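Local coordinates for variant surface glycoprotein MITAT 1.1 (Trypanosoma brucei brucei, PDB 5LY9) that forms a dense GPI-anchored coat on the parasite surface, and helps it evade host immunity through serial expression of antigenically distinct variants, at residues E34-I39 with E81-M86; G216-P221 with V225-A230; L284-D289 with N294-K299. All coordinates share one frame; numbering follows the deposited sequence.

Contact 1: E34-I39 with E81-M86. With NAG (2-acetamido-2-deoxy-beta-D-glucopyranose), chain C.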
loop_
_atom_site.group_PDB
_atom_site.type_symbol
_atom_site.label_atom_id
_atom_site.label_comp_id
_atom_site.label_asym_id
_atom_site.label_seq_id
_atom_site.Cartn_x
_atom_site.Cartn_y
_atom_site.Cartn_z
ATOM N N GLU A 34 6.025 -9.923 3.227
ATOM C CA GLU A 34 6.632 -11.167 2.740
ATOM C C GLU A 34 7.468 -10.890 1.491
ATOM O O GLU A 34 8.530 -11.482 1.351
ATOM C CB GLU A 34 5.557 -12.203 2.436
ATOM C CG GLU A 34 5.035 -12.846 3.740
ATOM C CD GLU A 34 6.195 -13.484 4.510
ATOM O OE1 GLU A 34 6.960 -14.332 3.925
ATOM O OE2 GLU A 34 6.439 -13.025 5.656
ATOM N N VAL A 35 7.013 -9.988 0.622
ATOM C CA VAL A 35 7.838 -9.608 -0.516
ATOM C C VAL A 35 9.154 -9.012 -0.020
ATOM O O VAL A 35 10.241 -9.416 -0.478
ATOM C CB VAL A 35 7.129 -8.588 -1.398
ATOM C CG1 VAL A 35 8.117 -7.973 -2.350
ATOM C CG2 VAL A 35 5.942 -9.218 -2.128
ATOM N N ILE A 36 9.100 -8.089 0.943
ATOM C CA ILE A 36 10.301 -7.455 1.447
ATOM C C ILE A 36 11.203 -8.482 2.173
ATOM O O ILE A 36 12.420 -8.517 1.989
ATOM C CB ILE A 36 9.982 -6.272 2.349
ATOM C CG1 ILE A 36 9.302 -5.152 1.579
ATOM C CG2 ILE A 36 11.236 -5.771 2.964
ATOM C CD1 ILE A 36 8.585 -4.111 2.453
ATOM N N SER A 37 10.561 -9.370 2.968
ATOM C CA SER A 37 11.272 -10.416 3.607
ATOM C C SER A 37 12.059 -11.284 2.612
ATOM O O SER A 37 13.213 -11.591 2.847
ATOM C CB SER A 37 10.330 -11.283 4.438
ATOM O OG SER A 37 11.033 -12.338 5.021
ATOM N N ASN A 38 11.428 -11.669 1.529
ATOM C CA ASN A 38 12.108 -12.416 0.455
ATOM C C ASN A 38 13.288 -11.660 -0.158
ATOM O O ASN A 38 14.378 -12.225 -0.348
ATOM C CB ASN A 38 11.151 -12.841 -0.651
ATOM C CG ASN A 38 10.303 -14.047 -0.285
ATOM O OD1 ASN A 38 10.436 -14.645 0.806
ATOM N ND2 ASN A 38 9.473 -14.441 -1.212
ATOM N N ILE A 39 13.076 -10.387 -0.404
ATOM C CA ILE A 39 14.186 -9.522 -0.882
ATOM C C ILE A 39 15.349 -9.509 0.099
ATOM O O ILE A 39 16.522 -9.621 -0.268
ATOM C CB ILE A 39 13.645 -8.093 -1.143
ATOM C CG1 ILE A 39 12.762 -8.102 -2.403
ATOM C CG2 ILE A 39 14.798 -7.099 -1.334
ATOM C CD1 ILE A 39 11.874 -6.879 -2.608
ATOM N N GLU A 81 13.805 -3.166 -6.889
ATOM C CA GLU A 81 13.357 -2.308 -7.963
ATOM C C GLU A 81 12.001 -2.673 -8.496
ATOM O O GLU A 81 11.197 -1.763 -8.757
ATOM C CB GLU A 81 14.405 -2.313 -9.089
ATOM C CG GLU A 81 14.078 -1.418 -10.283
ATOM C CD GLU A 81 14.152 0.068 -10.032
ATOM O OE1 GLU A 81 14.360 0.535 -8.918
ATOM O OE2 GLU A 81 13.926 0.807 -11.013
ATOM N N SER A 82 11.742 -3.956 -8.738
ATOM C CA SER A 82 10.442 -4.407 -9.238
ATOM C C SER A 82 9.318 -4.110 -8.210
ATOM O O SER A 82 8.205 -3.754 -8.608
ATOM C CB SER A 82 10.403 -5.892 -9.537
ATOM O OG SER A 82 11.272 -6.243 -10.625
ATOM N N TYR A 83 9.591 -4.273 -6.925
ATOM C CA TYR A 83 8.591 -3.912 -5.921
ATOM C C TYR A 83 8.269 -2.376 -5.999
ATOM O O TYR A 83 7.127 -1.958 -5.990
ATOM C CB TYR A 83 9.034 -4.300 -4.495
ATOM C CG TYR A 83 7.887 -4.182 -3.494
ATOM C CD1 TYR A 83 6.732 -4.861 -3.674
ATOM C CD2 TYR A 83 7.994 -3.398 -2.415
ATOM C CE1 TYR A 83 5.682 -4.772 -2.751
ATOM C CE2 TYR A 83 6.957 -3.276 -1.498
ATOM C CZ TYR A 83 5.830 -3.994 -1.670
ATOM O OH TYR A 83 4.794 -3.867 -0.764
ATOM N N LYS A 84 9.284 -1.555 -6.137
ATOM C CA LYS A 84 9.060 -0.130 -6.269
ATOM C C LYS A 84 8.275 0.245 -7.489
ATOM O O LYS A 84 7.310 1.019 -7.384
ATOM C CB LYS A 84 10.402 0.633 -6.290
ATOM C CG LYS A 84 10.224 2.164 -6.349
ATOM C CD LYS A 84 11.594 2.900 -6.398
ATOM C CE LYS A 84 12.258 2.786 -7.724
ATOM N NZ LYS A 84 13.612 3.460 -7.756
ATOM N N THR A 85 8.700 -0.288 -8.640
ATOM C CA THR A 85 8.164 0.180 -9.880
ATOM C C THR A 85 6.824 -0.461 -10.277
ATOM O O THR A 85 6.072 0.188 -10.944
ATOM C CB THR A 85 9.145 0.005 -11.042
ATOM O OG1 THR A 85 9.388 -1.374 -11.181
ATOM C CG2 THR A 85 10.405 0.704 -10.758
ATOM N N MET A 86 6.513 -1.632 -9.777
ATOM C CA MET A 86 5.318 -2.370 -10.172
ATOM C C MET A 86 4.562 -2.993 -8.997
ATOM O O MET A 86 3.344 -2.860 -8.910
ATOM C CB MET A 86 5.719 -3.460 -11.165
ATOM C CG MET A 86 6.355 -2.891 -12.421
ATOM S SD MET A 86 5.177 -2.240 -13.611
ATOM C CE MET A 86 4.921 -0.503 -13.388
HETATM C C1 NAG C . 17.213 -18.060 -2.146
HETATM C C2 NAG C . 16.455 -17.884 -0.839
HETATM C C3 NAG C . 17.365 -17.614 0.306
HETATM C C4 NAG C . 18.396 -18.749 0.358
HETATM C C5 NAG C . 19.125 -18.849 -0.974
HETATM C C6 NAG C . 20.139 -19.997 -1.080
HETATM C C7 NAG C . 14.188 -16.987 -0.980
HETATM C C8 NAG C . 13.286 -15.790 -1.107
HETATM N N2 NAG C . 15.509 -16.781 -0.963
HETATM O O3 NAG C . 16.617 -17.610 1.515
HETATM O O4 NAG C . 19.336 -18.398 1.369
HETATM O O5 NAG C . 18.175 -19.100 -1.977
HETATM O O6 NAG C . 19.525 -21.221 -0.647
HETATM O O7 NAG C . 13.736 -18.108 -0.923
#
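Tyr83 carries its ring toward helix 24-55 with CG anti to the backbone N (chi1 -169°), and Val35 meets it with the CG1 methyl, itself anti to its backbone N and beside the carbonyl carbon. CG1 of Val35 sits over one face of the phenol ring, 4.1 Å from the centroid, a CH-pi contact that leans 29° off the ring normal and is closest at Tyr83 CD1, 3.7 Å away. In the conformer given, Ile36 approaches the ring obliquely, its CG1 4.3 Å from Tyr83 CE2. Ile39, one helical turn on from Val35, brings CD1 to 4.3 Å from Tyr83 CB. The two segments run roughly antiparallel, at 151°, with axes 11.2 Å from each other; they belong to the long helical hairpin, helices 24-55 and 62-114, that forms the elongated coiled-coil core of the N-terminal domain of an A-type VSG. At so wide a spacing, the tyrosine bridges the helices. Its hydroxyl is hydrogen-bonded to Gln91 of its own helix. Ile36 and Ile39 also pack on Leu80 of the second subunit, while Asn38, on another side of helix 24-55, touches the acetamido methyl of a glycan attached to the protein, with CG 3.6 Å from NAG C8.

Contact 2: G216-P221 with V225-A230; sequences GYMTIP and VEATLA
Thr219 and Thr228 form an antiparallel hydrogen-bonded pair: Thr219 N donates to Thr228 O at 2.8 Å, and Thr228 N donates back to Thr219 O at 2.9 Å. A third backbone bond, from Ala230 N to Tyr217 O, is more bent, with 150° at the hydrogen. One water donates to both Tyr217 O and Thr228 O and is also hydrogen-bonded to Thr219 OG1, 2.7 Å away, so it ties the strands together beside the ladder. Side chains pack on both faces of the pair of strands. Met218 and Leu229, a non-hydrogen-bonded pair, lie side by side, and the bend at chi3 (-86°) sets Met218 CE 3.5 Å from Leu229 CD2. On the face of the two threonines, Thr219 CB and Thr228 CB are 4.0 Å apart. Beyond the paired residues, nearer the turn, Pro221 CB packs on Val225 CG2 at 3.6 Å. At the other end, the Tyr217 ring has Leu229 CD2 over one face and Ala230 O in plane at its edge, with CE1 3.3 Å from that oxygen; its hydroxyl bonds to Gln171 O. This beta hairpin supplies the two inner strands of a four-stranded antiparallel sheet, between strands 173-174 and 211-213; a classic beta bulge places Tyr217 and Met218 opposite Val213, while Tyr217 and Leu229 rest on helix 8-21.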
loop_
_atom_site.group_PDB
_atom_site.type_symbol
_atom_site.label_atom_id
_atom_site.label_comp_id
_atom_site.label_asym_id
_atom_site.label_seq_id
_atom_site.Cartn_x
_atom_site.Cartn_y
_atom_site.Cartn_z
ATOM N N GLY A 216 -23.496 0.909 -8.249
ATOM C CA GLY A 216 -23.924 0.385 -9.540
ATOM C C GLY A 216 -24.530 -1.010 -9.526
ATOM O O GLY A 216 -25.012 -1.484 -10.541
ATOM N N TYR A 217 -24.481 -1.720 -8.421
ATOM C CA TYR A 217 -25.011 -3.059 -8.372
ATOM C C TYR A 217 -26.524 -3.077 -8.453
ATOM O O TYR A 217 -27.126 -3.954 -9.139
ATOM C CB TYR A 217 -24.556 -3.735 -7.054
ATOM C CG TYR A 217 -25.153 -5.037 -6.708
ATOM C CD1 TYR A 217 -25.230 -6.074 -7.634
ATOM C CD2 TYR A 217 -25.577 -5.285 -5.435
ATOM C CE1 TYR A 217 -25.785 -7.295 -7.278
ATOM C CE2 TYR A 217 -26.132 -6.491 -5.074
ATOM C CZ TYR A 217 -26.183 -7.537 -5.954
ATOM O OH TYR A 217 -26.759 -8.758 -5.610
ATOM N N MET A 218 -27.153 -2.123 -7.762
ATOM C CA MET A 218 -28.603 -2.113 -7.578
ATOM C C MET A 218 -29.220 -0.965 -8.349
ATOM O O MET A 218 -28.722 0.143 -8.298
ATOM C CB MET A 218 -29.025 -2.022 -6.101
ATOM C CG MET A 218 -30.543 -1.880 -5.914
ATOM S SD MET A 218 -30.983 -1.686 -4.149
ATOM C CE MET A 218 -31.030 -3.323 -3.853
ATOM N N THR A 219 -30.296 -1.255 -9.065
ATOM C CA THR A 219 -31.091 -0.212 -9.742
ATOM C C THR A 219 -32.419 -0.065 -8.990
ATOM O O THR A 219 -33.098 -1.054 -8.823
ATOM C CB THR A 219 -31.379 -0.596 -11.220
ATOM O OG1 THR A 219 -30.165 -0.844 -11.892
ATOM C CG2 THR A 219 -32.183 0.580 -11.976
ATOM N N ILE A 220 -32.769 1.161 -8.561
ATOM C CA ILE A 220 -34.029 1.499 -7.985
ATOM C C ILE A 220 -34.913 2.035 -9.151
ATOM O O ILE A 220 -34.535 2.961 -9.847
ATOM C CB ILE A 220 -33.857 2.555 -6.936
ATOM C CG1 ILE A 220 -33.028 1.958 -5.792
ATOM C CG2 ILE A 220 -35.227 3.054 -6.454
ATOM C CD1 ILE A 220 -32.718 2.874 -4.589
ATOM N N PRO A 221 -36.035 1.386 -9.393
ATOM C CA PRO A 221 -36.872 1.712 -10.538
ATOM C C PRO A 221 -37.601 3.026 -10.358
ATOM O O PRO A 221 -37.765 3.507 -9.231
ATOM C CB PRO A 221 -37.862 0.573 -10.557
ATOM C CG PRO A 221 -38.055 0.200 -9.126
ATOM C CD PRO A 221 -36.641 0.369 -8.537
ATOM N N VAL A 225 -42.196 -1.527 -10.066
ATOM C CA VAL A 225 -41.575 -2.852 -10.096
ATOM C C VAL A 225 -40.567 -2.964 -8.938
ATOM O O VAL A 225 -40.404 -2.058 -8.133
ATOM C CB VAL A 225 -40.886 -3.176 -11.436
ATOM C CG1 VAL A 225 -41.891 -3.213 -12.577
ATOM C CG2 VAL A 225 -39.745 -2.196 -11.767
ATOM N N GLU A 226 -39.933 -4.107 -8.872
ATOM C CA GLU A 226 -38.880 -4.390 -7.889
ATOM C C GLU A 226 -37.553 -3.808 -8.363
ATOM O O GLU A 226 -37.329 -3.578 -9.554
ATOM C CB GLU A 226 -38.768 -5.898 -7.711
ATOM C CG GLU A 226 -40.003 -6.442 -6.985
ATOM C CD GLU A 226 -40.261 -7.928 -7.233
ATOM O OE1 GLU A 226 -39.348 -8.671 -7.720
ATOM O OE2 GLU A 226 -41.383 -8.356 -6.838
ATOM N N ALA A 227 -36.701 -3.539 -7.409
ATOM C CA ALA A 227 -35.313 -3.188 -7.727
ATOM C C ALA A 227 -34.640 -4.280 -8.546
ATOM O O ALA A 227 -35.035 -5.450 -8.464
ATOM C CB ALA A 227 -34.540 -2.999 -6.445
ATOM N N THR A 228 -33.577 -3.911 -9.314
ATOM C CA THR A 228 -32.852 -4.863 -10.107
ATOM C C THR A 228 -31.467 -5.024 -9.496
ATOM O O THR A 228 -30.851 -4.028 -9.081
ATOM C CB THR A 228 -32.658 -4.354 -11.541
ATOM O OG1 THR A 228 -33.911 -4.137 -12.155
ATOM C CG2 THR A 228 -31.813 -5.325 -12.353
ATOM N N LEU A 229 -30.962 -6.254 -9.489
ATOM C CA LEU A 229 -29.626 -6.540 -8.988
ATOM C C LEU A 229 -28.860 -7.081 -10.191
ATOM O O LEU A 229 -29.278 -8.010 -10.846
ATOM C CB LEU A 229 -29.652 -7.574 -7.845
ATOM C CG LEU A 229 -30.505 -7.228 -6.633
ATOM C CD1 LEU A 229 -30.436 -8.390 -5.649
ATOM C CD2 LEU A 229 -30.032 -5.951 -5.974
ATOM N N ALA A 230 -27.695 -6.495 -10.439
ATOM C CA ALA A 230 -26.942 -6.771 -11.605
ATOM C C ALA A 230 -26.232 -8.101 -11.414
ATOM O O ALA A 230 -26.010 -8.522 -10.330
ATOM C CB ALA A 230 -25.905 -5.666 -11.835
HETATM O O HOH W 1 -28.743 -3.042 -11.292
#

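Contact 3: L284-D289 with N294-K299; sequences LLLPKD and NAEATK
Lys299 NZ is linked to the carbonyl of Leu285 through a single water, which donates to Leu285 O at 2.9 Å and accepts from Lys299 NZ at 3.0 Å. The same ammonium group is hydrogen-bonded to Gln63 OE1 of helix 62-114, so at least two partners fix the end of this long side chain. A bend at chi2 (66°) in Lys299 lets its aliphatic part run past Leu286 in the opposite direction before NZ reaches the water. The apolar half of the contact centres on Leu286, whose CG stands anti to the carbonyl carbon (chi1 -67°) and whose two methyls divide the work. CD1 lies 3.8 Å from Ala295 CB and 4.1 Å from Glu296 CG, the leucine and glutamate side chains crossing at about a right angle; CD2 meets Lys299 CB at 4.0 Å. Leu285 adds a looser touch, with CB 4.2 Å from Lys299 CE. Ala295, Glu296 and Lys299 occupy the first turn or so of their helix, where Lys299 N is bonded to Ala295 O. The arrangement is two helices joined by a short surface loop, through which the chain leaving helix 275-285 turns and enters helix 295-304. Glu296 and Lys299 also lie against Val281 of helix 275-285, while Leu285 faces helix 62-114 through Gln63 and Leu67 and touches Met355 of the second subunit.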
loop_
_atom_site.group_PDB
_atom_site.type_symbol
_atom_site.label_atom_id
_atom_site.label_comp_id
_atom_site.label_asym_id
_atom_site.label_seq_id
_atom_site.Cartn_x
_atom_site.Cartn_y
_atom_site.Cartn_z
ATOM N N LEU A 284 30.250 -12.315 -16.154
ATOM C CA LEU A 284 31.365 -12.373 -15.196
ATOM C C LEU A 284 32.439 -13.357 -15.529
ATOM O O LEU A 284 33.567 -13.166 -15.144
ATOM C CB LEU A 284 30.806 -12.714 -13.799
ATOM C CG LEU A 284 29.946 -11.628 -13.140
ATOM C CD1 LEU A 284 29.351 -12.151 -11.828
ATOM C CD2 LEU A 284 30.755 -10.325 -12.996
ATOM N N LEU A 285 32.128 -14.422 -16.266
ATOM C CA LEU A 285 33.068 -15.538 -16.360
ATOM C C LEU A 285 33.590 -15.846 -17.761
ATOM O O LEU A 285 34.674 -16.356 -17.892
ATOM C CB LEU A 285 32.454 -16.768 -15.665
ATOM C CG LEU A 285 31.995 -16.709 -14.231
ATOM C CD1 LEU A 285 31.516 -18.092 -13.676
ATOM C CD2 LEU A 285 33.088 -16.260 -13.305
ATOM N N LEU A 286 32.828 -15.596 -18.808
ATOM C CA LEU A 286 33.263 -15.908 -20.149
ATOM C C LEU A 286 34.213 -14.844 -20.703
ATOM O O LEU A 286 34.037 -13.677 -20.438
ATOM C CB LEU A 286 32.099 -16.051 -21.065
ATOM C CG LEU A 286 31.179 -17.288 -20.775
ATOM C CD1 LEU A 286 30.044 -17.370 -21.791
ATOM C CD2 LEU A 286 31.825 -18.623 -20.654
ATOM N N PRO A 287 35.214 -15.236 -21.481
ATOM C CA PRO A 287 35.907 -14.224 -22.277
ATOM C C PRO A 287 34.978 -13.450 -23.222
ATOM O O PRO A 287 34.012 -14.019 -23.766
ATOM C CB PRO A 287 36.858 -15.034 -23.118
ATOM C CG PRO A 287 36.783 -16.470 -22.698
ATOM C CD PRO A 287 35.549 -16.622 -21.861
ATOM N N LYS A 288 35.293 -12.176 -23.493
ATOM C CA LYS A 288 34.437 -11.340 -24.372
ATOM C C LYS A 288 34.526 -11.849 -25.818
ATOM O O LYS A 288 33.602 -11.731 -26.596
ATOM C CB LYS A 288 34.786 -9.842 -24.234
ATOM C CG LYS A 288 35.286 -9.483 -22.811
ATOM C CD LYS A 288 34.918 -8.100 -22.283
ATOM C CE LYS A 288 35.530 -7.879 -20.909
ATOM N NZ LYS A 288 36.965 -7.419 -20.973
ATOM N N ASP A 289 35.609 -12.522 -26.152
ATOM C CA ASP A 289 35.744 -13.073 -27.530
ATOM C C ASP A 289 35.332 -14.518 -27.674
ATOM O O ASP A 289 35.665 -15.172 -28.676
ATOM C CB ASP A 289 37.175 -12.850 -28.022
ATOM C CG ASP A 289 38.214 -13.636 -27.211
ATOM O OD1 ASP A 289 37.888 -14.171 -26.092
ATOM O OD2 ASP A 289 39.365 -13.675 -27.720
ATOM N N ASN A 294 26.200 -22.087 -26.908
ATOM C CA ASN A 294 25.883 -22.675 -25.612
ATOM C C ASN A 294 27.081 -22.677 -24.675
ATOM O O ASN A 294 27.248 -23.591 -23.868
ATOM C CB ASN A 294 25.281 -24.098 -25.702
ATOM C CG ASN A 294 23.982 -24.148 -26.481
ATOM O OD1 ASN A 294 23.667 -25.168 -27.173
ATOM N ND2 ASN A 294 23.222 -23.046 -26.424
ATOM N N ALA A 295 27.856 -21.598 -24.746
ATOM C CA ALA A 295 29.030 -21.438 -23.902
ATOM C C ALA A 295 28.650 -21.377 -22.412
ATOM O O ALA A 295 29.353 -21.889 -21.541
ATOM C CB ALA A 295 29.798 -20.203 -24.306
ATOM N N GLU A 296 27.500 -20.804 -22.133
ATOM C CA GLU A 296 27.070 -20.709 -20.710
ATOM C C GLU A 296 26.811 -22.054 -20.067
ATOM O O GLU A 296 27.272 -22.313 -18.915
ATOM C CB GLU A 296 25.885 -19.778 -20.517
ATOM C CG GLU A 296 26.156 -18.352 -20.917
ATOM C CD GLU A 296 25.884 -18.074 -22.375
ATOM O OE1 GLU A 296 25.720 -19.009 -23.170
ATOM O OE2 GLU A 296 25.843 -16.890 -22.761
ATOM N N ALA A 297 26.085 -22.894 -20.788
ATOM C CA ALA A 297 25.819 -24.264 -20.352
ATOM C C ALA A 297 27.087 -25.078 -20.130
ATOM O O ALA A 297 27.248 -25.770 -19.096
ATOM C CB ALA A 297 24.904 -24.989 -21.343
ATOM N N THR A 298 28.022 -24.949 -21.060
ATOM C CA THR A 298 29.309 -25.641 -20.964
ATOM C C THR A 298 30.075 -25.177 -19.784
ATOM O O THR A 298 30.602 -25.993 -19.064
ATOM C CB THR A 298 30.131 -25.368 -22.219
ATOM O OG1 THR A 298 29.414 -25.939 -23.317
ATOM C CG2 THR A 298 31.463 -26.022 -22.118
ATOM N N LYS A 299 30.115 -23.858 -19.530
ATOM C CA LYS A 299 30.839 -23.350 -18.380
ATOM C C LYS A 299 30.176 -23.803 -17.081
ATOM O O LYS A 299 30.835 -24.148 -16.115
ATOM C CB LYS A 299 30.891 -21.840 -18.425
ATOM C CG LYS A 299 31.610 -21.238 -17.247
ATOM C CD LYS A 299 33.058 -21.612 -17.283
ATOM C CE LYS A 299 33.801 -20.679 -16.438
ATOM N NZ LYS A 299 35.276 -21.008 -16.396
HETATM O O HOH W 2 35.665 -19.025 -18.603
#

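In the fold
Contact 1 is the buried one, near the middle of the chain, whereas contact 2 is partly buried and contact 3 lies at the surface, on opposite sides of the chain's centre with their own centres about 66 Å apart. Packing between long helices at contact 1 relies on an aromatic ring and aliphatic groups, with no hydrogen bond across it. Contact 2 rests on backbone hydrogen bonding in a sheet, and contact 3 mixes leucine packing with one water bridge. Helix 62-114 relates two of them: it supplies 81-86 to contact 1 and, farther toward its start, covers part of contact 3. Those two also touch the second subunit, while contact 2 stays within its own chain.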